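Local atomic coordinates of deoxycytidylate deaminase (Cyanophage S-TIM5, PDB entry 4P9E), a protein that probably catalyses the zinc-dependent deamination of dCMP to dUMP and binds dTTP as an allosteric inhibitor. Residues Glu10-Thr15 / Gly38-His43; Phe19-Val22 / Met28-Gly31; Asn74-Met79 / Glu84-Ser89; Met104-Gly109 / Gln129-Glu134; Val113-Glu118 / Asp123-Leu128. All coordinates share one frame; numbering follows the deposited sequence.

The five contacts hang helices and connecting segments on one mixed five-stranded sheet of the deaminase fold, strand order 39-45, 31-36, 90-93, 112-115, 134-137. Along the chain, contact 1 closes a loop in which contact 2 is nested, both using helix 6-20, their centres about 14 Å apart. Contact 3 follows with helix 71-80, its centre about 13 Å from those of contacts 1 and 4. Contact 5 is nested within contact 4, both drawing on helix 123-130, centres about 11 Å apart. Contacts 2 and 4 lie farthest apart, about 23 Å between centres. Contacts 1 to 3 touch a second subunit and 3 to 5 a third, so the same elements build fold and oligomer.

Contact 1 (Glu10-Thr15 / Gly38-His43); sequences EAYMKT and GSILAH
The Tyr12 ring is the flat group that meets Ile40: CG1 of Ile40 comes to CE1 of the ring at 4.0 Å, an oblique approach that is neither face-on nor edge-on. Elsewhere round this ring stands Phe92, whose plane is turned about 50° from it. His43 carries a second flat group, but that imidazole turns from residues 10-15 and meets the ring of Phe19, farther along the same helix. With chi1 -70°, Tyr12 has CG anti to its carbonyl carbon, which carries the ring toward the strand, while the nearest CA atoms, of Tyr12 and Ile40, remain 8.5 Å apart. The two side chains slide past each other in opposite directions. Beyond the ring, Tyr12 OH stops 4.1 Å from Gly38 O, in the turn just before the strand, too far for a bond. This is helix-on-sheet packing: helix 6-20 lies over the antiparallel pair 31-36 and 39-45 of the deaminase fold, and Tyr12 also touches Val35, Thr15 also Ile33. Within the helix, Thr15 OG1 donates to Ala11 O at 2.7 Å. Ser39 OG gives a hydrogen bond to Ile40 O at 3.2 Å, its oxygen sitting well above the carbonyl plane. A second subunit reaches the same edge of the sheet: its Lys78 NZ bonds Gly38 O, just before the strand, and its His43 packs on Ile40. His43 O, in turn, accepts from Lys78 NZ of the same chain, and both of these residues contact dCMP and dTTP in other crystals of this protein.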
# COMPACT_ATOMS: atom_id res chain seq x y z
N GLU A 10 -1.97 -6.90 27.75
CA GLU A 10 -2.31 -5.89 28.73
C GLU A 10 -1.81 -4.50 28.33
O GLU A 10 -2.50 -3.51 28.56
CB GLU A 10 -1.77 -6.29 30.11
CG GLU A 10 -2.06 -5.31 31.25
CD GLU A 10 -3.55 -5.22 31.62
OE1 GLU A 10 -4.30 -6.21 31.41
OE2 GLU A 10 -3.96 -4.15 32.15
N ALA A 11 -0.63 -4.43 27.74
CA ALA A 11 -0.10 -3.15 27.27
C ALA A 11 -1.00 -2.53 26.20
O ALA A 11 -1.18 -1.31 26.16
CB ALA A 11 1.32 -3.29 26.76
N TYR A 12 -1.58 -3.37 25.36
CA TYR A 12 -2.56 -2.93 24.37
C TYR A 12 -3.79 -2.34 25.03
O TYR A 12 -4.23 -1.25 24.68
CB TYR A 12 -2.95 -4.07 23.44
CG TYR A 12 -1.85 -4.47 22.50
CD1 TYR A 12 -1.02 -3.52 21.94
CD2 TYR A 12 -1.62 -5.81 22.19
CE1 TYR A 12 -0.01 -3.88 21.07
CE2 TYR A 12 -0.61 -6.18 21.32
CZ TYR A 12 0.20 -5.21 20.77
OH TYR A 12 1.21 -5.56 19.91
N MET A 13 -4.36 -3.07 25.99
CA MET A 13 -5.54 -2.58 26.67
C MET A 13 -5.26 -1.29 27.41
O MET A 13 -6.07 -0.38 27.41
CB MET A 13 -6.11 -3.62 27.64
CG MET A 13 -7.50 -3.28 28.14
SD MET A 13 -8.69 -2.96 26.81
CE MET A 13 -9.23 -4.59 26.35
N LYS A 14 -4.10 -1.19 28.03
CA LYS A 14 -3.78 0.04 28.74
C LYS A 14 -3.60 1.23 27.80
O LYS A 14 -3.74 2.38 28.21
CB LYS A 14 -2.56 -0.15 29.63
CG LYS A 14 -2.90 -0.77 30.97
CD LYS A 14 -1.75 -0.63 31.93
CE LYS A 14 -1.68 -1.79 32.92
NZ LYS A 14 -0.31 -1.94 33.52
N THR A 15 -3.28 0.95 26.54
CA THR A 15 -3.07 1.99 25.56
C THR A 15 -4.43 2.50 25.13
O THR A 15 -4.67 3.71 25.08
CB THR A 15 -2.29 1.47 24.35
OG1 THR A 15 -0.99 1.03 24.77
CG2 THR A 15 -2.13 2.56 23.28
N GLY A 38 1.76 -7.88 15.21
CA GLY A 38 2.64 -7.31 16.22
C GLY A 38 2.78 -5.81 16.16
O GLY A 38 3.72 -5.25 16.72
N SER A 39 1.85 -5.14 15.51
CA SER A 39 1.96 -3.71 15.37
C SER A 39 0.61 -3.00 15.54
O SER A 39 -0.40 -3.41 14.97
CB SER A 39 2.56 -3.40 14.01
OG SER A 39 2.64 -2.00 13.81
N ILE A 40 0.61 -1.92 16.32
CA ILE A 40 -0.53 -1.01 16.36
C ILE A 40 -0.68 -0.33 15.01
O ILE A 40 0.30 0.14 14.45
CB ILE A 40 -0.36 0.08 17.43
CG1 ILE A 40 -0.10 -0.54 18.80
CG2 ILE A 40 -1.58 0.99 17.49
CD1 ILE A 40 0.17 0.49 19.85
N LEU A 41 -1.89 -0.26 14.48
CA LEU A 41 -2.10 0.36 13.19
C LEU A 41 -3.01 1.57 13.28
O LEU A 41 -2.99 2.42 12.41
CB LEU A 41 -2.68 -0.64 12.20
CG LEU A 41 -1.87 -1.90 12.00
CD1 LEU A 41 -2.63 -2.78 11.04
CD2 LEU A 41 -0.44 -1.61 11.52
N ALA A 42 -3.82 1.64 14.32
CA ALA A 42 -4.79 2.72 14.45
C ALA A 42 -5.23 2.84 15.90
O ALA A 42 -5.21 1.86 16.65
CB ALA A 42 -6.01 2.48 13.56
N HIS A 43 -5.63 4.04 16.28
CA HIS A 43 -6.21 4.26 17.59
C HIS A 43 -7.40 5.18 17.42
O HIS A 43 -7.60 5.76 16.36
CB HIS A 43 -5.17 4.85 18.55
CG HIS A 43 -4.58 6.14 18.07
ND1 HIS A 43 -4.94 7.36 18.59
CD2 HIS A 43 -3.66 6.38 17.11
CE1 HIS A 43 -4.26 8.31 17.97
NE2 HIS A 43 -3.49 7.74 17.07

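Contact 2 (Phe19-Val22 / Met28-Gly31); sequences FSQV and MKVG
Ser20 and Gly31 bring the two backbones closest, their CA atoms 3.9 Å apart, and most of what follows is van der Waals contact around that point. Ser20 CB lies over the peptide that joins Val30 to Gly31, at 3.3 Å from Gly31 N. Gly31 has no CB to be driven against Ser20 N, so the backbones can come this close. Lys29 supplies the other apolar surface: its methylene chain runs past the Ser20 carbonyl, with CD 3.5 Å from Ser20 O, and then on to Gln21, where CD is 4.1 Å from Gln21 CA. The Gln21 side chain, bent at chi2, crosses that of Lys29 at about a right angle and brings NE2 near the same CD carbon.

Weak polar contact is of one kind, a CA-H...O interaction from Ser20 CA to Val30 O at 3.5 Å, with an angle of 155° at the hydrogen.

Conventional hydrogen bonds run within a segment or to residues outside the two. Ser20 OG, set by chi1 64° between the backbone N and the carbonyl carbon, reaches back to Glu17 O. The Lys29 chain, after leaving Ser20, is bent at chi4 so that NZ meets Cys25 O. Within 19-22, Val22 N bonds Phe19 O at 3.2 Å, and Gly31 N is taken by Thr94 OG1.

Met28 O accepts from Asn46 ND2, and Asn46 contacts dTMP in other crystals of this protein. The whole is a helix-to-strand connection: the chain leaves helix 6-20, loops round, and passes back across that helix's final turn to enter strand 31-36 beside the nucleotide site.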
# COMPACT_ATOMS: atom_id res chain seq x y z
N PHE A 19 -5.99 6.33 25.64
CA PHE A 19 -6.70 7.13 24.66
C PHE A 19 -8.15 7.39 24.99
O PHE A 19 -8.70 8.37 24.52
CB PHE A 19 -6.52 6.57 23.26
CG PHE A 19 -5.17 6.85 22.69
CD1 PHE A 19 -4.87 8.12 22.21
CD2 PHE A 19 -4.18 5.88 22.68
CE1 PHE A 19 -3.61 8.40 21.70
CE2 PHE A 19 -2.93 6.16 22.18
CZ PHE A 19 -2.63 7.42 21.68
N SER A 20 -8.76 6.55 25.81
CA SER A 20 -10.13 6.83 26.24
C SER A 20 -10.17 8.15 27.00
O SER A 20 -11.15 8.88 26.93
CB SER A 20 -10.70 5.70 27.10
OG SER A 20 -9.99 5.55 28.31
N GLN A 21 -9.08 8.48 27.69
CA GLN A 21 -9.05 9.65 28.55
C GLN A 21 -8.80 10.95 27.80
O GLN A 21 -8.86 12.03 28.38
CB GLN A 21 -8.01 9.46 29.66
CG GLN A 21 -8.29 8.25 30.51
CD GLN A 21 -9.51 8.43 31.40
OE1 GLN A 21 -9.47 9.22 32.35
NE2 GLN A 21 -10.59 7.69 31.12
N VAL A 22 -8.52 10.85 26.51
CA VAL A 22 -8.35 12.01 25.65
C VAL A 22 -9.72 12.53 25.24
O VAL A 22 -9.89 13.72 24.94
CB VAL A 22 -7.53 11.63 24.40
CG1 VAL A 22 -7.56 12.73 23.36
CG2 VAL A 22 -6.09 11.30 24.78
N MET A 28 -19.49 8.69 28.66
CA MET A 28 -18.60 7.55 28.56
C MET A 28 -17.35 7.93 27.80
O MET A 28 -17.44 8.52 26.73
CB MET A 28 -19.30 6.44 27.80
CG MET A 28 -18.93 5.07 28.24
SD MET A 28 -20.06 3.95 27.43
CE MET A 28 -20.30 2.71 28.72
N LYS A 29 -16.19 7.61 28.37
CA LYS A 29 -14.92 7.70 27.65
C LYS A 29 -14.45 6.32 27.16
O LYS A 29 -14.25 5.39 27.95
CB LYS A 29 -13.86 8.36 28.52
CG LYS A 29 -14.24 9.73 29.02
CD LYS A 29 -13.01 10.57 29.36
CE LYS A 29 -13.39 11.85 30.10
NZ LYS A 29 -14.55 12.53 29.45
N VAL A 30 -14.28 6.19 25.85
CA VAL A 30 -13.91 4.92 25.22
C VAL A 30 -12.65 5.07 24.39
O VAL A 30 -12.44 6.09 23.72
CB VAL A 30 -15.05 4.42 24.29
CG1 VAL A 30 -14.82 2.97 23.88
CG2 VAL A 30 -16.39 4.57 24.98
N GLY A 31 -11.79 4.06 24.43
CA GLY A 31 -10.62 4.05 23.58
C GLY A 31 -10.59 2.77 22.79
O GLY A 31 -11.08 1.75 23.25

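Contact 3 (Asn74-Met79 / Glu84-Ser89)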
# COMPACT_ATOMS: atom_id res chain seq x y z
N ASN A 74 -13.87 5.70 14.86
CA ASN A 74 -12.64 6.44 14.61
C ASN A 74 -11.46 5.57 14.14
O ASN A 74 -10.78 5.89 13.15
CB ASN A 74 -12.24 7.27 15.82
CG ASN A 74 -12.83 8.65 15.77
OD1 ASN A 74 -12.91 9.26 14.70
ND2 ASN A 74 -13.23 9.17 16.92
N ALA A 75 -11.21 4.48 14.85
CA ALA A 75 -10.18 3.55 14.45
C ALA A 75 -10.42 3.04 13.02
O ALA A 75 -9.54 3.10 12.16
CB ALA A 75 -10.10 2.39 15.45
N LEU A 76 -11.63 2.55 12.77
CA LEU A 76 -12.06 2.11 11.46
C LEU A 76 -11.85 3.15 10.35
O LEU A 76 -11.35 2.84 9.28
CB LEU A 76 -13.53 1.74 11.51
CG LEU A 76 -14.11 1.19 10.20
CD1 LEU A 76 -13.40 -0.08 9.79
CD2 LEU A 76 -15.58 0.94 10.37
N VAL A 77 -12.26 4.39 10.60
CA VAL A 77 -12.04 5.44 9.62
C VAL A 77 -10.55 5.68 9.37
O VAL A 77 -10.13 5.89 8.24
CB VAL A 77 -12.82 6.74 9.98
CG1 VAL A 77 -12.17 7.97 9.36
CG2 VAL A 77 -14.28 6.62 9.56
N LYS A 78 -9.74 5.62 10.42
CA LYS A 78 -8.29 5.72 10.24
C LYS A 78 -7.74 4.59 9.39
O LYS A 78 -6.84 4.82 8.58
CB LYS A 78 -7.56 5.81 11.58
CG LYS A 78 -7.62 7.17 12.18
CD LYS A 78 -7.07 7.21 13.58
CE LYS A 78 -7.39 8.55 14.24
NZ LYS A 78 -6.89 8.62 15.63
N MET A 79 -8.27 3.38 9.57
CA MET A 79 -7.88 2.24 8.74
C MET A 79 -8.25 2.45 7.29
O MET A 79 -7.51 2.04 6.43
CB MET A 79 -8.50 0.93 9.24
CG MET A 79 -7.90 0.43 10.53
SD MET A 79 -6.10 0.44 10.52
CE MET A 79 -5.71 -0.97 9.49
N GLU A 84 -2.87 0.05 5.04
CA GLU A 84 -2.75 -1.26 5.63
C GLU A 84 -4.15 -1.79 5.88
O GLU A 84 -5.01 -1.08 6.37
CB GLU A 84 -1.95 -1.11 6.93
CG GLU A 84 -1.62 -2.38 7.65
CD GLU A 84 -0.68 -3.27 6.86
OE1 GLU A 84 0.50 -2.88 6.69
OE2 GLU A 84 -1.13 -4.36 6.43
N SER A 85 -4.39 -3.04 5.51
CA SER A 85 -5.73 -3.62 5.64
C SER A 85 -6.15 -3.88 7.09
O SER A 85 -5.32 -4.20 7.94
CB SER A 85 -5.84 -4.91 4.84
OG SER A 85 -7.10 -5.50 5.04
N ILE A 86 -7.44 -3.75 7.37
CA ILE A 86 -7.95 -4.01 8.70
C ILE A 86 -8.26 -5.50 8.87
O ILE A 86 -8.39 -6.01 9.99
CB ILE A 86 -9.19 -3.13 9.01
CG1 ILE A 86 -9.47 -3.11 10.51
CG2 ILE A 86 -10.41 -3.59 8.23
CD1 ILE A 86 -10.66 -2.31 10.90
N ASP A 87 -8.36 -6.21 7.74
CA ASP A 87 -8.67 -7.63 7.72
C ASP A 87 -7.61 -8.45 8.46
O ASP A 87 -6.42 -8.31 8.20
CB ASP A 87 -8.74 -8.09 6.27
CG ASP A 87 -9.59 -9.35 6.09
OD1 ASP A 87 -10.17 -9.84 7.07
OD2 ASP A 87 -9.68 -9.83 4.94
N GLY A 88 -8.05 -9.29 9.40
CA GLY A 88 -7.15 -10.14 10.16
C GLY A 88 -6.54 -9.48 11.38
O GLY A 88 -5.78 -10.09 12.12
N SER A 89 -6.88 -8.22 11.61
CA SER A 89 -6.40 -7.52 12.78
C SER A 89 -7.24 -7.86 14.00
O SER A 89 -8.24 -8.58 13.91
CB SER A 89 -6.46 -6.02 12.56
OG SER A 89 -7.81 -5.60 12.53
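Met79 and Ile86 form the close part of this contact. Met79 CG lies 3.9 Å from Ile86 CG1, the two side chains crossing at a slant. Bends at chi2 (-48°) and chi3 (-75°) curl the thioether round, so that the terminal CE rests over the loop backbone, 3.6 Å from Ser85 O and also beside Glu84 O. From the previous turn of the helix Leu76 arrives at about a right angle, its CD1 meeting Ile86 CD1 at 3.7 Å. Ile86 presents CG1 and CD1 to the helix because CG1 stands anti to its backbone N. Ala80 of the third subunit covers Leu76 and Met79.

Away from this apolar patch the loop is braced partly by its own bonds, while Lys36 NZ bonds Ser85 O. Asp87 N donates to Ser85 OG at 3.1 Å, an ST turn, and the Asp87 carboxylate is on the solvent side. A type II turn runs from Ile86 to Ser89, with Gly88 in its third position. Ile86 O is gripped twice there: by Ser89 N at 3.1 Å, and by Ser89 OG at 2.6 Å, which lies in the carbonyl plane on a lone pair.

The contact ties helix 71-80 to the segment that leads into strand 90-93. Met79 packs besides on Leu41 and Ala42 of strand 39-45, and Ile86 on Ala108 just beyond helix 99-107.

Contact 4 (Met104-Gly109 / Gln129-Glu134)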
# COMPACT_ATOMS: atom_id res chain seq x y z
N MET A 104 -19.82 -3.51 11.71
CA MET A 104 -18.76 -3.00 10.87
C MET A 104 -17.46 -3.74 11.13
O MET A 104 -16.72 -4.09 10.21
CB MET A 104 -18.58 -1.50 11.09
CG MET A 104 -19.79 -0.70 10.64
SD MET A 104 -19.39 1.04 10.34
CE MET A 104 -19.55 1.71 11.98
N ILE A 105 -17.21 -3.96 12.41
CA ILE A 105 -16.11 -4.78 12.87
C ILE A 105 -16.15 -6.16 12.20
O ILE A 105 -15.12 -6.64 11.71
CB ILE A 105 -16.16 -4.89 14.40
CG1 ILE A 105 -15.97 -3.51 15.02
CG2 ILE A 105 -15.11 -5.84 14.92
CD1 ILE A 105 -16.40 -3.43 16.46
N ALA A 106 -17.32 -6.78 12.15
CA ALA A 106 -17.42 -8.12 11.56
C ALA A 106 -17.19 -8.10 10.05
O ALA A 106 -16.48 -8.95 9.49
CB ALA A 106 -18.75 -8.74 11.86
N GLN A 107 -17.81 -7.13 9.40
CA GLN A 107 -17.68 -6.97 7.97
C GLN A 107 -16.24 -6.57 7.59
O GLN A 107 -15.80 -6.81 6.46
CB GLN A 107 -18.69 -5.95 7.48
CG GLN A 107 -18.96 -6.02 5.99
CD GLN A 107 -19.79 -7.22 5.59
OE1 GLN A 107 -19.34 -8.36 5.65
NE2 GLN A 107 -21.02 -6.97 5.15
N ALA A 108 -15.51 -5.98 8.53
CA ALA A 108 -14.15 -5.52 8.28
C ALA A 108 -13.12 -6.65 8.33
O ALA A 108 -11.96 -6.46 7.99
CB ALA A 108 -13.78 -4.43 9.26
N GLY A 109 -13.56 -7.82 8.77
CA GLY A 109 -12.67 -8.96 8.91
C GLY A 109 -11.83 -8.89 10.16
O GLY A 109 -10.75 -9.49 10.23
N GLN A 129 -20.19 -12.72 17.75
CA GLN A 129 -19.90 -14.14 17.87
C GLN A 129 -20.66 -14.95 16.84
O GLN A 129 -20.11 -15.88 16.24
CB GLN A 129 -20.16 -14.63 19.29
CG GLN A 129 -18.99 -14.27 20.21
CD GLN A 129 -19.10 -14.87 21.60
OE1 GLN A 129 -18.13 -15.44 22.12
NE2 GLN A 129 -20.27 -14.73 22.23
N GLN A 130 -21.91 -14.56 16.62
CA GLN A 130 -22.71 -15.11 15.53
C GLN A 130 -21.93 -15.02 14.23
O GLN A 130 -21.87 -15.98 13.46
CB GLN A 130 -24.01 -14.32 15.36
CG GLN A 130 -25.07 -14.56 16.41
CD GLN A 130 -26.36 -13.82 16.08
OE1 GLN A 130 -26.71 -13.66 14.91
NE2 GLN A 130 -27.06 -13.35 17.11
N LEU A 131 -21.32 -13.85 14.02
CA LEU A 131 -20.64 -13.53 12.77
C LEU A 131 -19.19 -14.02 12.67
O LEU A 131 -18.52 -13.75 11.68
CB LEU A 131 -20.71 -12.02 12.50
CG LEU A 131 -22.12 -11.52 12.20
CD1 LEU A 131 -22.16 -10.01 12.04
CD2 LEU A 131 -22.67 -12.21 10.97
N GLY A 132 -18.72 -14.73 13.69
CA GLY A 132 -17.42 -15.38 13.60
C GLY A 132 -16.24 -14.58 14.10
O GLY A 132 -15.09 -15.00 13.95
N VAL A 133 -16.51 -13.42 14.69
CA VAL A 133 -15.50 -12.67 15.39
C VAL A 133 -15.36 -13.27 16.78
O VAL A 133 -16.35 -13.52 17.45
CB VAL A 133 -15.89 -11.17 15.50
CG1 VAL A 133 -14.77 -10.36 16.09
CG2 VAL A 133 -16.29 -10.61 14.15
N GLU A 134 -14.13 -13.52 17.21
CA GLU A 134 -13.88 -13.95 18.58
C GLU A 134 -13.93 -12.78 19.55
O GLU A 134 -13.68 -11.63 19.17
CB GLU A 134 -12.54 -14.67 18.67
CG GLU A 134 -12.45 -15.81 17.67
CD GLU A 134 -13.53 -16.88 17.85
OE1 GLU A 134 -13.89 -17.53 16.84
OE2 GLU A 134 -14.00 -17.09 18.99
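Leu131 meets Ala106 at two points along its length. Its CB lies 3.9 Å from Ala106 CB; CG, beside the backbone N at chi1 -67°, carries CD1 to Ala106; and CD1 at the tip comes to 3.6 Å from the same Ala106 methyl. Leu131 also packs on Phe52 of the third subunit. Val133 contributes the other wall: CG2 reaches Ala106 CA and CB, each at 3.8 Å, since it stands anti to the Val133 carbonyl carbon. The methyl of Ala106 is thus held between one leucine branch and one valine branch; consistent with the small side chain, the CA atoms of Ala106 and Val133 lie 6.2 Å apart.

Two chain reversals frame this apolar contact, both Schellman motifs ended by a glycine with positive phi. Gly132 N bonds Gln129 O at 3.1 Å at the end of helix 123-130, and Gly109 N bonds Ala106 O at 3.2 Å at the end of helix 99-107. Each helix belongs to a beta-alpha-beta crossover of the sheet, and the two lie on one face, with helix 123-130 leading by way of Gly132 and Val133 into edge strand 134-137. Next to Ala106 in the helix, Ile105 packs on Val113 and Leu128, both of which also touch Val133. Gln107 points away from this contact to the third subunit, where its OE1 accepts from Ser50 N.

Contact 5 (Val113-Glu118 / Asp123-Leu128); sequences VYYRNE and DGIDVL
Tyr115 and Ile125 stand at about a right angle, with CD1 of Ile125 coming to CE2 of the ring at 4.1 Å. The methyl approaches obliquely, so the meeting is neither over the face nor at the edge. Tyr115 owes its position to chi1 69°, which puts CG in the crowded position between backbone N and carbonyl carbon and lays the ring out from the strand toward the helix. On the other side, Ile125 keeps CG1 beside its backbone N, and a bend at chi2 (-62°) turns CD1 toward the ring.

A second pair lies next to the first. Val113 CG2 faces Leu128 CD2 at 4.3 Å, a looser van der Waals contact between branch ends. Val113 and Tyr115 lie two residues apart on the strand, while Ile125 and Leu128 are three apart on the helix, so strand and helix each present two side chains from one face. The pairing is reversed in order: the first strand residue meets the later helix residue, consistent with strand and helix running in roughly opposite directions. Their backbones stay well apart, with 8.6 Å between Val113 CA and Leu128 CA at the nearest point.

Helix 123-130 packs against strand 112-115 in the beta-alpha-beta crossover that joins it to strand 134-137, where Val135 touches both Tyr115 and Leu128. Helix 99-107 adjoins on the same face, whereas Tyr114 projects from the opposite face of the strand to stack on Phe92 and meet Met13 of helix 6-20.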
# COMPACT_ATOMS: atom_id res chain seq x y z
N VAL A 113 -12.14 -9.30 19.06
CA VAL A 113 -12.23 -8.11 19.90
C VAL A 113 -11.94 -8.42 21.39
O VAL A 113 -12.56 -9.29 21.98
CB VAL A 113 -13.63 -7.43 19.77
CG1 VAL A 113 -13.73 -6.22 20.69
CG2 VAL A 113 -13.92 -7.03 18.32
N TYR A 114 -10.99 -7.69 21.98
CA TYR A 114 -10.74 -7.70 23.42
C TYR A 114 -11.37 -6.45 24.05
O TYR A 114 -11.12 -5.34 23.59
CB TYR A 114 -9.24 -7.67 23.72
CG TYR A 114 -8.42 -8.83 23.20
CD1 TYR A 114 -8.05 -9.86 24.03
CD2 TYR A 114 -7.97 -8.86 21.88
CE1 TYR A 114 -7.28 -10.93 23.56
CE2 TYR A 114 -7.20 -9.92 21.40
CZ TYR A 114 -6.86 -10.95 22.24
OH TYR A 114 -6.10 -11.99 21.78
N TYR A 115 -12.18 -6.63 25.08
CA TYR A 115 -12.72 -5.48 25.83
C TYR A 115 -12.48 -5.56 27.33
O TYR A 115 -12.34 -6.65 27.90
CB TYR A 115 -14.20 -5.27 25.57
CG TYR A 115 -15.08 -6.35 26.14
CD1 TYR A 115 -15.67 -6.19 27.39
CD2 TYR A 115 -15.34 -7.51 25.44
CE1 TYR A 115 -16.48 -7.16 27.92
CE2 TYR A 115 -16.14 -8.50 25.97
CZ TYR A 115 -16.72 -8.32 27.21
OH TYR A 115 -17.53 -9.30 27.76
N ARG A 116 -12.32 -4.41 27.98
CA ARG A 116 -12.21 -4.37 29.43
C ARG A 116 -13.55 -4.28 30.14
O ARG A 116 -13.74 -4.91 31.17
CB ARG A 116 -11.30 -3.24 29.88
CG ARG A 116 -10.95 -3.31 31.35
CD ARG A 116 -9.49 -3.03 31.58
NE ARG A 116 -8.70 -4.24 31.62
CZ ARG A 116 -7.37 -4.26 31.60
NH1 ARG A 116 -6.70 -3.13 31.53
NH2 ARG A 116 -6.73 -5.41 31.64
N ASN A 117 -14.45 -3.46 29.62
CA ASN A 117 -15.71 -3.17 30.29
C ASN A 117 -16.94 -3.55 29.50
O ASN A 117 -17.07 -3.18 28.34
CB ASN A 117 -15.80 -1.68 30.62
CG ASN A 117 -14.76 -1.26 31.61
OD1 ASN A 117 -13.78 -0.60 31.26
ND2 ASN A 117 -14.94 -1.64 32.86
N GLU A 118 -17.85 -4.27 30.13
CA GLU A 118 -19.07 -4.65 29.46
C GLU A 118 -19.90 -3.41 29.16
O GLU A 118 -20.12 -2.57 30.02
CB GLU A 118 -19.88 -5.59 30.34
CG GLU A 118 -20.65 -6.64 29.58
CD GLU A 118 -21.00 -7.83 30.44
OE1 GLU A 118 -22.18 -7.98 30.80
OE2 GLU A 118 -20.09 -8.61 30.77
N ASP A 123 -25.78 -6.91 23.19
CA ASP A 123 -26.17 -7.38 21.87
C ASP A 123 -25.00 -7.37 20.89
O ASP A 123 -24.85 -8.28 20.09
CB ASP A 123 -27.33 -6.55 21.33
CG ASP A 123 -28.57 -6.66 22.19
OD1 ASP A 123 -28.70 -7.65 22.94
OD2 ASP A 123 -29.42 -5.74 22.13
N GLY A 124 -24.18 -6.32 20.95
CA GLY A 124 -23.04 -6.22 20.06
C GLY A 124 -22.22 -7.48 20.18
O GLY A 124 -21.79 -8.06 19.19
N ILE A 125 -22.04 -7.91 21.41
CA ILE A 125 -21.21 -9.06 21.74
C ILE A 125 -21.67 -10.38 21.11
O ILE A 125 -20.86 -11.12 20.55
CB ILE A 125 -21.14 -9.23 23.26
CG1 ILE A 125 -20.59 -7.96 23.89
CG2 ILE A 125 -20.30 -10.44 23.63
CD1 ILE A 125 -19.19 -7.66 23.44
N ASP A 126 -22.96 -10.70 21.20
CA ASP A 126 -23.41 -11.98 20.68
C ASP A 126 -23.44 -11.96 19.15
O ASP A 126 -23.19 -12.98 18.50
CB ASP A 126 -24.75 -12.41 21.30
CG ASP A 126 -25.94 -11.68 20.70
OD1 ASP A 126 -25.78 -10.49 20.38
OD2 ASP A 126 -27.03 -12.30 20.55
N VAL A 127 -23.71 -10.80 18.58
CA VAL A 127 -23.68 -10.69 17.14
C VAL A 127 -22.27 -10.89 16.58
O VAL A 127 -22.09 -11.60 15.60
CB VAL A 127 -24.32 -9.40 16.65
CG1 VAL A 127 -23.57 -8.85 15.45
CG2 VAL A 127 -25.77 -9.68 16.30
N LEU A 128 -21.29 -10.27 17.22
CA LEU A 128 -19.90 -10.49 16.83
C LEU A 128 -19.61 -11.99 16.81
O LEU A 128 -18.89 -12.49 15.94
CB LEU A 128 -18.95 -9.78 17.80
CG LEU A 128 -18.80 -8.25 17.77
CD1 LEU A 128 -18.30 -7.75 19.11
CD2 LEU A 128 -17.84 -7.79 16.69